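Local coordinates for protein pngf-ii (Elizabethkingia meningoseptica, PDB 4R4X) that hydrolyses, as a peptide:N-glycosidase of the PNGase F family, the bond that joins N-linked glycans to asparagine, and so deglycosylates N-glycoproteins, at residues A[4-9]-A[132-137]; A[236-241]-A[306-311]. All blocks are in the same frame, centred on the assembly; numbering follows the deposited sequence.

Interaction 1 of 2, residues A[4-9]-A[132-137]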
loop_
_atom_site.group_PDB
_atom_site.type_symbol
_atom_site.label_atom_id
_atom_site.label_comp_id
_atom_site.label_asym_id
_atom_site.label_seq_id
_atom_site.Cartn_x
_atom_site.Cartn_y
_atom_site.Cartn_z
ATOM N N TYR A 4 45.220 -6.292 4.529
ATOM C CA TYR A 4 45.182 -6.324 3.067
ATOM C C TYR A 4 43.846 -5.848 2.532
ATOM O O TYR A 4 42.818 -6.053 3.146
ATOM C CB TYR A 4 45.416 -7.737 2.537
ATOM C CG TYR A 4 46.733 -8.328 2.940
ATOM C CD1 TYR A 4 46.846 -9.019 4.124
ATOM C CD2 TYR A 4 47.860 -8.194 2.133
ATOM C CE1 TYR A 4 48.051 -9.567 4.518
ATOM C CE2 TYR A 4 49.080 -8.742 2.518
ATOM C CZ TYR A 4 49.161 -9.424 3.711
ATOM O OH TYR A 4 50.340 -9.977 4.148
ATOM N N GLU A 5 43.877 -5.258 1.351
ATOM C CA GLU A 5 42.686 -4.821 0.652
ATOM C C GLU A 5 42.597 -5.589 -0.640
ATOM O O GLU A 5 43.519 -5.522 -1.450
ATOM C CB GLU A 5 42.797 -3.333 0.360
ATOM C CG GLU A 5 41.702 -2.766 -0.517
ATOM C CD GLU A 5 41.491 -1.276 -0.254
ATOM O OE1 GLU A 5 42.181 -0.722 0.644
ATOM O OE2 GLU A 5 40.647 -0.663 -0.931
ATOM N N ILE A 6 41.513 -6.333 -0.823
ATOM C CA ILE A 6 41.298 -7.103 -2.035
ATOM C C ILE A 6 40.124 -6.556 -2.816
ATOM O O ILE A 6 39.032 -6.348 -2.259
ATOM C CB ILE A 6 41.028 -8.591 -1.718
ATOM C CG1 ILE A 6 42.155 -9.164 -0.836
ATOM C CG2 ILE A 6 40.887 -9.374 -3.024
ATOM C CD1 ILE A 6 41.925 -9.019 0.654
ATOM N N THR A 7 40.352 -6.307 -4.099
ATOM C CA THR A 7 39.377 -5.721 -4.967
ATOM C C THR A 7 38.955 -6.731 -5.997
ATOM O O THR A 7 39.793 -7.419 -6.557
ATOM C CB THR A 7 39.965 -4.497 -5.694
ATOM O OG1 THR A 7 40.482 -3.593 -4.706
ATOM C CG2 THR A 7 38.889 -3.823 -6.553
ATOM N N TYR A 8 37.653 -6.827 -6.226
ATOM C CA TYR A 8 37.093 -7.897 -7.048
ATOM C C TYR A 8 36.394 -7.375 -8.284
ATOM O O TYR A 8 35.963 -6.216 -8.339
ATOM C CB TYR A 8 36.076 -8.720 -6.252
ATOM C CG TYR A 8 36.657 -9.472 -5.076
ATOM C CD1 TYR A 8 36.721 -8.889 -3.827
ATOM C CD2 TYR A 8 37.125 -10.774 -5.214
ATOM C CE1 TYR A 8 37.243 -9.570 -2.734
ATOM C CE2 TYR A 8 37.661 -11.465 -4.133
ATOM C CZ TYR A 8 37.712 -10.870 -2.895
ATOM O OH TYR A 8 38.236 -11.541 -1.805
ATOM N N GLN A 9 36.240 -8.271 -9.245
ATOM C CA GLN A 9 35.606 -7.972 -10.529
ATOM C C GLN A 9 34.589 -9.047 -10.904
ATOM O O GLN A 9 34.921 -10.240 -10.907
ATOM C CB GLN A 9 36.683 -7.877 -11.611
ATOM C CG GLN A 9 36.161 -7.521 -12.987
ATOM C CD GLN A 9 37.278 -7.432 -14.013
ATOM O OE1 GLN A 9 37.653 -6.337 -14.433
ATOM N NE2 GLN A 9 37.827 -8.569 -14.395
ATOM N N LEU A 132 37.304 -20.612 5.258
ATOM C CA LEU A 132 38.265 -21.526 4.586
ATOM C C LEU A 132 39.643 -20.914 4.385
ATOM O O LEU A 132 40.658 -21.619 4.372
ATOM C CB LEU A 132 37.759 -21.960 3.216
ATOM C CG LEU A 132 36.457 -22.774 3.159
ATOM C CD1 LEU A 132 36.058 -22.984 1.704
ATOM C CD2 LEU A 132 36.595 -24.101 3.886
ATOM N N GLY A 133 39.664 -19.600 4.184
ATOM C CA GLY A 133 40.860 -18.884 3.816
ATOM C C GLY A 133 40.442 -17.555 3.223
ATOM O O GLY A 133 39.362 -17.045 3.534
ATOM N N LEU A 134 41.316 -16.981 2.405
ATOM C CA LEU A 134 41.006 -15.779 1.635
ATOM C C LEU A 134 40.491 -16.197 0.264
ATOM O O LEU A 134 41.249 -16.710 -0.567
ATOM C CB LEU A 134 42.243 -14.883 1.516
ATOM C CG LEU A 134 42.100 -13.705 0.554
ATOM C CD1 LEU A 134 40.960 -12.761 0.962
ATOM C CD2 LEU A 134 43.427 -12.981 0.496
ATOM N N VAL A 135 39.202 -15.976 0.038
ATOM C CA VAL A 135 38.548 -16.368 -1.197
ATOM C C VAL A 135 38.910 -15.378 -2.284
ATOM O O VAL A 135 38.605 -14.193 -2.167
ATOM C CB VAL A 135 37.017 -16.444 -1.026
ATOM C CG1 VAL A 135 36.329 -16.741 -2.346
ATOM C CG2 VAL A 135 36.649 -17.505 0.008
ATOM N N LEU A 136 39.540 -15.858 -3.345
ATOM C CA LEU A 136 39.953 -14.995 -4.455
ATOM C C LEU A 136 39.101 -15.126 -5.714
ATOM O O LEU A 136 39.228 -14.313 -6.627
ATOM C CB LEU A 136 41.431 -15.229 -4.783
ATOM C CG LEU A 136 42.398 -14.869 -3.658
ATOM C CD1 LEU A 136 43.808 -15.189 -4.142
ATOM C CD2 LEU A 136 42.262 -13.397 -3.256
ATOM N N LYS A 137 38.235 -16.127 -5.764
ATOM C CA LYS A 137 37.336 -16.313 -6.880
ATOM C C LYS A 137 36.141 -17.174 -6.460
ATOM O O LYS A 137 36.314 -18.200 -5.783
ATOM C CB LYS A 137 38.064 -17.015 -8.022
ATOM C CG LYS A 137 37.214 -17.291 -9.252
ATOM C CD LYS A 137 38.120 -17.765 -10.385
ATOM C CE LYS A 137 37.328 -18.415 -11.498
ATOM N NZ LYS A 137 38.277 -18.968 -12.520
#
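Tyr8 and Ile6 meet Leu134, Val135 and Leu136 in a buried patch between two next-nearest strands of the N-terminal domain, whose family belongs to the LolA/LolB clan. Strands 3-12 and 134-140 each pair antiparallel with 144-154; the axes of segments 4-9 and 134-137 approach to 8.6 Å and their N-to-C directions differ by 30°, and it is side chains that bridge the gap. The single polar link is a hydrogen bond from Tyr8 OH to Val135 O, 2.7 Å long. The hydroxyl meets this carbonyl nearly head-on, with a C=O...donor angle of 173°, and Val135 O lies at the edge of the phenol ring, in its plane. With CG anti to its carbonyl carbon (chi1 -64°), the Tyr8 ring starts out toward segment 132-137. Pro125 touches both Tyr8 and Val135 from a loop. Beside the phenol, Ile6 and Leu134 reach toward each other tip to tip, CD1 of Ile6 lying 3.9 Å from CD1 of Leu134. Ile6 CG2 meets Leu136 CD2 at 4.3 Å, although the CB of Leu136 points away from strand 3-12. Leu136 and Lys137 both face Trp114, on the neighbouring antiparallel strand 109-116, in a classic beta bulge. Methyl contacts between Ile6 and the two leucines impose no direction, while the buried Tyr8 hydroxyl finds an acceptor in a backbone carbonyl, which ties the position of the phenol to strand 134-140.

Interaction 2 of 2, residues A[236-241]-A[306-311]; sequences LKQKSN and FGIGHF
Ser240 OG lies anti to its backbone N (chi1 173°) and comes to 3.6 Å from His310 CB, while the same hydroxyl is hydrogen-bonded to Gly242 N and Asp243 O. His310 CG, anti to its own backbone N (chi1 -172°), sends the ring toward Asn241, ND1 lying 3.7 Å from Asn241 C. The CG2 methyl of Ile308 meets Lys239 CA at 3.7 Å and Gln238 OE1 at the same distance. That amide oxygen has its polar partner in Thr326. Strand 231-240 is an inner strand of a four-stranded antiparallel sheet in the PNGase F-like part of the chain. Leu236 and Gln238 bond through their backbones to strand 326-331; two residues on, Ser240 N donates instead to Ile308 O of the loop (2.8 Å, N-H...O angle 149°). A water accepts from Gln238 NE2 at 3.0 Å and from Ile308 N, joining the segments a second time. The loop turns back on itself through Phe311 N to Gly307 O, 3.1 Å, with Gly307 and Gly309 both at positive phi. His310 CD2 rests 3.6 Å above one face of the Phe311 ring, offset toward the rim, and Phe311 CE1 approaches Ser240 OG.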
loop_
_atom_site.group_PDB
_atom_site.type_symbol
_atom_site.label_atom_id
_atom_site.label_comp_id
_atom_site.label_asym_id
_atom_site.label_seq_id
_atom_site.Cartn_x
_atom_site.Cartn_y
_atom_site.Cartn_z
ATOM N N LEU A 236 -5.736 -0.727 5.019
ATOM C CA LEU A 236 -6.576 -0.807 6.197
ATOM C C LEU A 236 -6.626 -2.254 6.668
ATOM O O LEU A 236 -6.696 -3.187 5.836
ATOM C CB LEU A 236 -7.992 -0.312 5.864
ATOM C CG LEU A 236 -8.937 -0.304 7.085
ATOM C CD1 LEU A 236 -9.757 0.964 7.169
ATOM C CD2 LEU A 236 -9.832 -1.513 7.091
ATOM N N LYS A 237 -6.585 -2.441 7.985
ATOM C CA LYS A 237 -6.759 -3.759 8.591
ATOM C C LYS A 237 -7.940 -3.649 9.534
ATOM O O LYS A 237 -8.102 -2.643 10.201
ATOM C CB LYS A 237 -5.509 -4.189 9.376
ATOM C CG LYS A 237 -4.191 -4.164 8.639
ATOM C CD LYS A 237 -4.131 -5.123 7.459
ATOM C CE LYS A 237 -2.753 -5.066 6.785
ATOM N NZ LYS A 237 -1.678 -5.570 7.694
ATOM N N GLN A 238 -8.797 -4.653 9.567
ATOM C CA GLN A 238 -10.065 -4.564 10.302
ATOM C C GLN A 238 -10.379 -5.874 11.008
ATOM O O GLN A 238 -10.026 -6.930 10.524
ATOM C CB GLN A 238 -11.202 -4.229 9.325
ATOM C CG GLN A 238 -12.621 -4.288 9.869
ATOM C CD GLN A 238 -13.259 -5.671 9.823
ATOM O OE1 GLN A 238 -12.901 -6.516 9.010
ATOM N NE2 GLN A 238 -14.229 -5.896 10.684
ATOM N N LYS A 239 -11.053 -5.781 12.152
ATOM C CA LYS A 239 -11.749 -6.902 12.760
ATOM C C LYS A 239 -12.949 -6.419 13.544
ATOM O O LYS A 239 -13.060 -5.230 13.857
ATOM C CB LYS A 239 -10.823 -7.687 13.684
ATOM C CG LYS A 239 -10.530 -7.002 15.008
ATOM C CD LYS A 239 -9.522 -7.835 15.787
ATOM C CE LYS A 239 -8.970 -7.100 16.991
ATOM N NZ LYS A 239 -9.814 -7.316 18.193
ATOM N N SER A 240 -13.843 -7.353 13.851
ATOM C CA SER A 240 -14.980 -7.093 14.717
ATOM C C SER A 240 -14.556 -7.118 16.176
ATOM O O SER A 240 -13.782 -7.984 16.578
ATOM C CB SER A 240 -16.102 -8.129 14.524
ATOM O OG SER A 240 -17.142 -7.960 15.488
ATOM N N ASN A 241 -15.080 -6.159 16.940
ATOM C CA ASN A 241 -15.036 -6.146 18.400
ATOM C C ASN A 241 -16.416 -6.378 18.995
ATOM O O ASN A 241 -16.703 -5.913 20.108
ATOM C CB ASN A 241 -14.525 -4.787 18.920
ATOM C CG ASN A 241 -13.019 -4.651 18.863
ATOM O OD1 ASN A 241 -12.291 -5.533 18.410
ATOM N ND2 ASN A 241 -12.540 -3.526 19.335
ATOM N N PHE A 306 -18.655 -10.702 7.993
ATOM C CA PHE A 306 -19.512 -10.955 9.140
ATOM C C PHE A 306 -18.701 -11.412 10.361
ATOM O O PHE A 306 -18.286 -12.566 10.435
ATOM C CB PHE A 306 -20.497 -12.046 8.803
ATOM C CG PHE A 306 -21.573 -11.662 7.823
ATOM C CD1 PHE A 306 -22.794 -11.161 8.268
ATOM C CD2 PHE A 306 -21.416 -11.907 6.473
ATOM C CE1 PHE A 306 -23.822 -10.895 7.371
ATOM C CE2 PHE A 306 -22.422 -11.617 5.577
ATOM C CZ PHE A 306 -23.626 -11.111 6.021
ATOM N N GLY A 307 -18.436 -10.492 11.273
ATOM C CA GLY A 307 -17.958 -10.793 12.635
ATOM C C GLY A 307 -16.575 -11.373 12.831
ATOM O O GLY A 307 -16.319 -12.130 13.806
ATOM N N ILE A 308 -15.659 -11.012 11.950
ATOM C CA ILE A 308 -14.323 -11.598 11.993
ATOM C C ILE A 308 -13.543 -11.269 13.272
ATOM O O ILE A 308 -13.542 -10.137 13.765
ATOM C CB ILE A 308 -13.488 -11.218 10.764
ATOM C CG1 ILE A 308 -12.303 -12.181 10.619
ATOM C CG2 ILE A 308 -12.999 -9.768 10.858
ATOM C CD1 ILE A 308 -11.568 -12.024 9.316
ATOM N N GLY A 309 -12.900 -12.294 13.802
ATOM C CA GLY A 309 -12.122 -12.169 15.008
ATOM C C GLY A 309 -13.000 -12.442 16.196
ATOM O O GLY A 309 -12.883 -13.500 16.816
ATOM N N HIS A 310 -13.921 -11.525 16.469
ATOM C CA HIS A 310 -14.778 -11.626 17.654
ATOM C C HIS A 310 -15.574 -12.924 17.729
ATOM O O HIS A 310 -15.660 -13.554 18.790
ATOM C CB HIS A 310 -15.730 -10.450 17.742
ATOM C CG HIS A 310 -16.501 -10.400 19.025
ATOM N ND1 HIS A 310 -15.990 -9.845 20.181
ATOM C CD2 HIS A 310 -17.741 -10.845 19.335
ATOM C CE1 HIS A 310 -16.884 -9.954 21.150
ATOM N NE2 HIS A 310 -17.960 -10.542 20.656
ATOM N N PHE A 311 -16.161 -13.324 16.612
ATOM C CA PHE A 311 -16.971 -14.513 16.596
ATOM C C PHE A 311 -16.237 -15.827 16.252
ATOM O O PHE A 311 -16.882 -16.855 16.168
ATOM C CB PHE A 311 -18.140 -14.288 15.623
ATOM C CG PHE A 311 -19.130 -13.278 16.118
ATOM C CD1 PHE A 311 -18.925 -11.933 15.930
ATOM C CD2 PHE A 311 -20.269 -13.685 16.807
ATOM C CE1 PHE A 311 -19.835 -10.996 16.415
ATOM C CE2 PHE A 311 -21.188 -12.762 17.296
ATOM C CZ PHE A 311 -20.969 -11.407 17.092
HETATM O O HOH W 1 -16.175 -8.117 10.652
#

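Overall arrangement
Interaction 1 and interaction 2 belong to different sequence families within one chain and do not touch: their centres are about 55 Å apart and their nearest atoms about 40 Å. They are in series, 4-9 and 132-137 closing before 236-241 and 306-311 open. The centre of interaction 1 is about 42 Å from the centre of the chain, in the N-terminal domain that also holds the zinc ion bound by Glu52 and Asp159. The centre of interaction 2 is about 20 Å from that of the chain, in the part related to PNGase F, where the glycosidase activity is probably housed. A further zinc ion is bound by His542 and His545 in the C-terminal histidine run, apparently a purification tag.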